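Local coordinates for protein QdtA (Thermoanaerobacterium thermosaccharolyticum, PDB 4O9E) that is a small beta-sheet protein of the WxcM-like family in the cupin clan and binds thymidine-5'-diphosphate and thymine, at residues Leu71-Glu76 / Pro93-Glu98. Residues are numbered along the deposited sequence; the frame is centred on the assembly and turned at random.
Unlike the reference sequence in segment 93-98: Leu94 (reference Phe), Val95 (reference Leu). With TDR (thymine), chain D.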
ATOM      1  N   LEU A  71     -10.214  18.703  -3.401  1.00 36.69           N
ATOM      2  CA  LEU A  71      -8.984  19.413  -3.686  1.00 36.31           C
ATOM      3  C   LEU A  71      -9.252  20.874  -3.981  1.00 34.47           C
ATOM      4  O   LEU A  71     -10.159  21.219  -4.740  1.00 38.46           O
ATOM      5  CB  LEU A  71      -8.341  18.827  -4.938  1.00 35.28           C
ATOM      6  CG  LEU A  71      -8.107  17.324  -4.961  1.00 40.40           C
ATOM      7  CD1 LEU A  71      -7.705  16.937  -6.372  1.00 48.56           C
ATOM      8  CD2 LEU A  71      -7.084  16.924  -3.906  1.00 37.04           C
ATOM      9  N   LYS A  72      -8.415  21.725  -3.409  1.00 31.69           N
ATOM     10  CA  LYS A  72      -8.621  23.158  -3.545  1.00 35.36           C
ATOM     11  C   LYS A  72      -7.282  23.822  -3.695  1.00 30.96           C
ATOM     12  O   LYS A  72      -6.352  23.491  -2.964  1.00 34.68           O
ATOM     13  CB  LYS A  72      -9.203  23.701  -2.242  1.00 39.98           C
ATOM     14  CG  LYS A  72     -10.571  23.133  -1.905  1.00 55.68           C
ATOM     15  CD  LYS A  72     -11.102  23.572  -0.548  1.00 60.72           C
ATOM     16  CE  LYS A  72     -10.937  25.072  -0.365  1.00 66.93           C
ATOM     17  NZ  LYS A  72     -12.129  25.520   0.398  1.00 79.38           N
ATOM     18  N   ILE A  73      -7.233  24.783  -4.599  1.00 31.88           N
ATOM     19  CA  ILE A  73      -6.186  25.785  -4.606  1.00 31.83           C
ATOM     20  C   ILE A  73      -6.978  27.085  -4.768  1.00 40.52           C
ATOM     21  O   ILE A  73      -8.176  27.010  -5.039  1.00 31.55           O
ATOM     22  CB  ILE A  73      -5.208  25.550  -5.770  1.00 34.06           C
ATOM     23  CG1 ILE A  73      -5.874  25.669  -7.138  1.00 37.07           C
ATOM     24  CG2 ILE A  73      -4.591  24.159  -5.685  1.00 37.67           C
ATOM     25  CD1 ILE A  73      -4.932  25.766  -8.319  1.00 36.12           C
ATOM     26  N   PRO A  74      -6.353  28.255  -4.564  1.00 38.62           N
ATOM     27  CA  PRO A  74      -7.114  29.503  -4.625  1.00 43.39           C
ATOM     28  C   PRO A  74      -7.952  29.571  -5.890  1.00 42.90           C
ATOM     29  O   PRO A  74      -7.441  29.384  -6.991  1.00 41.70           O
ATOM     30  CB  PRO A  74      -6.016  30.564  -4.612  1.00 44.16           C
ATOM     31  CG  PRO A  74      -5.017  29.932  -3.687  1.00 43.37           C
ATOM     32  CD  PRO A  74      -4.947  28.529  -4.228  1.00 41.04           C
ATOM     33  N   ASP A  75      -9.252  29.762  -5.706  1.00 47.64           N
ATOM     34  CA  ASP A  75     -10.151  30.027  -6.823  1.00 50.75           C
ATOM     35  C   ASP A  75     -10.542  28.739  -7.536  1.00 49.81           C
ATOM     36  O   ASP A  75     -11.127  28.817  -8.610  1.00 50.51           O
ATOM     37  CB  ASP A  75      -9.515  30.968  -7.861  1.00 53.30           C
ATOM     38  CG  ASP A  75      -9.273  32.388  -7.348  1.00 61.50           C
ATOM     39  OD1 ASP A  75     -10.033  32.864  -6.479  1.00 51.70           O
ATOM     40  OD2 ASP A  75      -8.360  33.076  -7.862  1.00 70.99           O
ATOM     41  N   GLU A  76     -10.243  27.556  -7.006  1.00 45.63           N
ATOM     42  CA  GLU A  76     -10.482  26.389  -7.835  1.00 45.95           C
ATOM     43  C   GLU A  76     -10.727  25.189  -6.950  1.00 47.81           C
ATOM     44  O   GLU A  76      -9.985  24.937  -6.002  1.00 42.48           O
ATOM     45  CB  GLU A  76      -9.260  26.138  -8.720  1.00 55.67           C
ATOM     46  CG  GLU A  76      -9.541  25.177  -9.855  1.00 60.30           C
ATOM     47  CD  GLU A  76     -10.640  25.712 -10.750  1.00 65.93           C
ATOM     48  OE1 GLU A  76     -11.665  25.005 -10.844  1.00 67.80           O
ATOM     49  OE2 GLU A  76     -10.484  26.832 -11.287  1.00 70.72           O
ATOM     50  N   PRO A  93       2.838  19.698  -3.975  1.00 28.27           N
ATOM     51  CA  PRO A  93       2.855  20.811  -3.035  1.00 34.16           C
ATOM     52  C   PRO A  93       1.772  21.859  -3.261  1.00 28.38           C
ATOM     53  O   PRO A  93       1.409  22.153  -4.401  1.00 31.56           O
ATOM     54  CB  PRO A  93       4.223  21.459  -3.258  1.00 34.42           C
ATOM     55  CG  PRO A  93       5.107  20.321  -3.666  1.00 36.81           C
ATOM     56  CD  PRO A  93       4.198  19.412  -4.470  1.00 35.40           C
ATOM     57  N   LEU A  94       1.268  22.335  -2.131  1.00 28.41           N
ATOM     58  CA  LEU A  94       0.427  23.518  -2.013  1.00 32.41           C
ATOM     59  C   LEU A  94      -0.971  23.349  -2.603  1.00 34.45           C
ATOM     60  O   LEU A  94      -1.604  24.298  -3.061  1.00 35.28           O
ATOM     61  CB  LEU A  94       1.150  24.730  -2.578  1.00 30.13           C
ATOM     62  CG  LEU A  94       2.374  25.225  -1.799  1.00 35.76           C
ATOM     63  CD1 LEU A  94       2.680  26.624  -2.305  1.00 41.70           C
ATOM     64  CD2 LEU A  94       2.153  25.300  -0.294  1.00 34.95           C
ATOM     65  N   VAL A  95      -1.463  22.119  -2.549  1.00 33.35           N
ATOM     66  CA  VAL A  95      -2.860  21.854  -2.825  1.00 31.65           C
ATOM     67  C   VAL A  95      -3.458  21.463  -1.487  1.00 37.69           C
ATOM     68  O   VAL A  95      -2.912  20.645  -0.746  1.00 32.95           O
ATOM     69  CB  VAL A  95      -2.951  20.688  -3.807  1.00 32.62           C
ATOM     70  CG1 VAL A  95      -4.377  20.295  -4.113  1.00 32.79           C
ATOM     71  CG2 VAL A  95      -2.198  21.025  -5.076  1.00 34.05           C
ATOM     72  N   TRP A  96      -4.651  21.981  -1.240  1.00 34.75           N
ATOM     73  CA  TRP A  96      -5.330  21.743   0.023  1.00 30.82           C
ATOM     74  C   TRP A  96      -6.219  20.524  -0.157  1.00 28.23           C
ATOM     75  O   TRP A  96      -6.879  20.325  -1.170  1.00 29.71           O
ATOM     76  CB  TRP A  96      -6.071  23.011   0.474  1.00 34.47           C
ATOM     77  CG  TRP A  96      -6.912  22.861   1.736  1.00 33.87           C
ATOM     78  CD1 TRP A  96      -8.191  22.359   1.816  1.00 30.90           C
ATOM     79  CD2 TRP A  96      -6.529  23.164   3.079  1.00 31.24           C
ATOM     80  NE1 TRP A  96      -8.610  22.310   3.122  1.00 30.17           N
ATOM     81  CE2 TRP A  96      -7.644  22.874   3.908  1.00 29.86           C
ATOM     82  CE3 TRP A  96      -5.388  23.721   3.660  1.00 29.71           C
ATOM     83  CZ2 TRP A  96      -7.616  23.035   5.286  1.00 28.87           C
ATOM     84  CZ3 TRP A  96      -5.384  23.933   5.018  1.00 29.44           C
ATOM     85  CH2 TRP A  96      -6.491  23.604   5.821  1.00 33.19           C
ATOM     86  N   ARG A  97      -6.220  19.591   0.785  1.00 32.20           N
ATOM     87  CA  ARG A  97      -7.200  18.544   0.559  1.00 34.59           C
ATOM     88  C   ARG A  97      -8.043  18.125   1.754  1.00 31.93           C
ATOM     89  O   ARG A  97      -7.602  18.227   2.893  1.00 31.91           O
ATOM     90  CB  ARG A  97      -6.547  17.301  -0.015  1.00 38.91           C
ATOM     91  CG  ARG A  97      -5.587  16.596   0.920  1.00 43.04           C
ATOM     92  CD  ARG A  97      -5.346  15.216   0.341  1.00 50.42           C
ATOM     93  NE  ARG A  97      -4.693  14.334   1.302  1.00 49.12           N
ATOM     94  CZ  ARG A  97      -3.418  14.452   1.631  1.00 47.25           C
ATOM     95  NH1 ARG A  97      -2.711  15.401   1.027  1.00 44.31           N
ATOM     96  NH2 ARG A  97      -2.897  13.594   2.503  1.00 44.72           N
ATOM     97  N   GLU A  98      -9.181  17.517   1.429  1.00 33.44           N
ATOM     98  CA  GLU A  98     -10.084  16.985   2.439  1.00 32.02           C
ATOM     99  C   GLU A  98     -10.633  15.705   1.837  1.00 31.26           C
ATOM    100  O   GLU A  98     -10.712  15.561   0.621  1.00 32.57           O
ATOM    101  CB  GLU A  98     -11.173  17.992   2.822  1.00 36.31           C
ATOM    102  CG  GLU A  98     -10.677  19.344   3.318  1.00 39.64           C
ATOM    103  CD  GLU A  98     -11.685  20.481   3.191  1.00 46.06           C
ATOM    104  OE1 GLU A  98     -12.842  20.156   2.869  1.00 34.72           O
ATOM    105  OE2 GLU A  98     -11.340  21.674   3.387  1.00 40.19           O
TER
HETATM  106  N1  TDR D 202     -12.419  26.600   5.763  1.00 86.31           N
HETATM  107  C2  TDR D 202     -11.882  25.379   5.763  1.00 83.06           C
HETATM  108  O2  TDR D 202     -11.316  24.942   6.789  1.00 78.75           O
HETATM  109  N3  TDR D 202     -11.951  24.631   4.659  1.00 87.99           N
HETATM  110  C4  TDR D 202     -12.555  25.075   3.553  1.00 84.66           C
HETATM  111  O4  TDR D 202     -12.553  24.272   2.595  1.00 83.69           O
HETATM  112  C5  TDR D 202     -13.159  26.441   3.524  1.00 80.87           C
HETATM  113  CM5 TDR D 202     -13.881  27.164   2.417  1.00 73.99           C
HETATM  114  C6  TDR D 202     -13.038  27.147   4.709  1.00 87.67           C
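Lys72 and Trp96 run alongside each other off the same face of an antiparallel sheet. Their backbones form a hydrogen-bonded pair. Trp96 N reaches Lys72 O at 2.9 Å, and Lys72 N returns a bond to Trp96 O at 3.1 Å. Trp96 O also receives a CA-H...O contact from Leu71 CA. Trp96 holds CG anti to its backbone nitrogen (chi1 176°), which places ring atom CD1 3.9 Å from CD of Lys72. The lysine chain bends about its CG-CD and CD-CE bonds, and NZ donates a 2.6 Å hydrogen bond to O4 of the thymine. Glu98 OE2 accepts two hydrogen bonds. One comes from Trp96 NE1 at 2.8 Å, close to the indole plane, meeting the anti side of the carboxylate 20° out of its plane. The other is the longer one from thymine N3. The other carboxylate oxygen, OE1, forms a salt bridge with Arg70, so both carboxylate oxygens are engaged.

Leu71 and Arg97 share the opposite face as a non-hydrogen-bonded pair. Leu71 CD2 rests on Arg97 CB at 3.9 Å, while the extended arginine chain comes close to a bound thymidine-5'-diphosphate. Where strand 67-73 ends, Ile73 CG2 meets Val95 CG2 at 4.0 Å, and a type II turn from Ile73 to Glu76 leads into strand 76-82.

The contact pairs two inner strands of a cupin sheet, with strand 76-82 beyond 67-73 and strand 47-53 beyond 96-100. Helix 125-136 covers this end of the sheet: Tyr125 meets Trp96 edge-to-face, Tyr128 touches Ile73, and Tyr128 OH hydrogen-bonds Leu94 O.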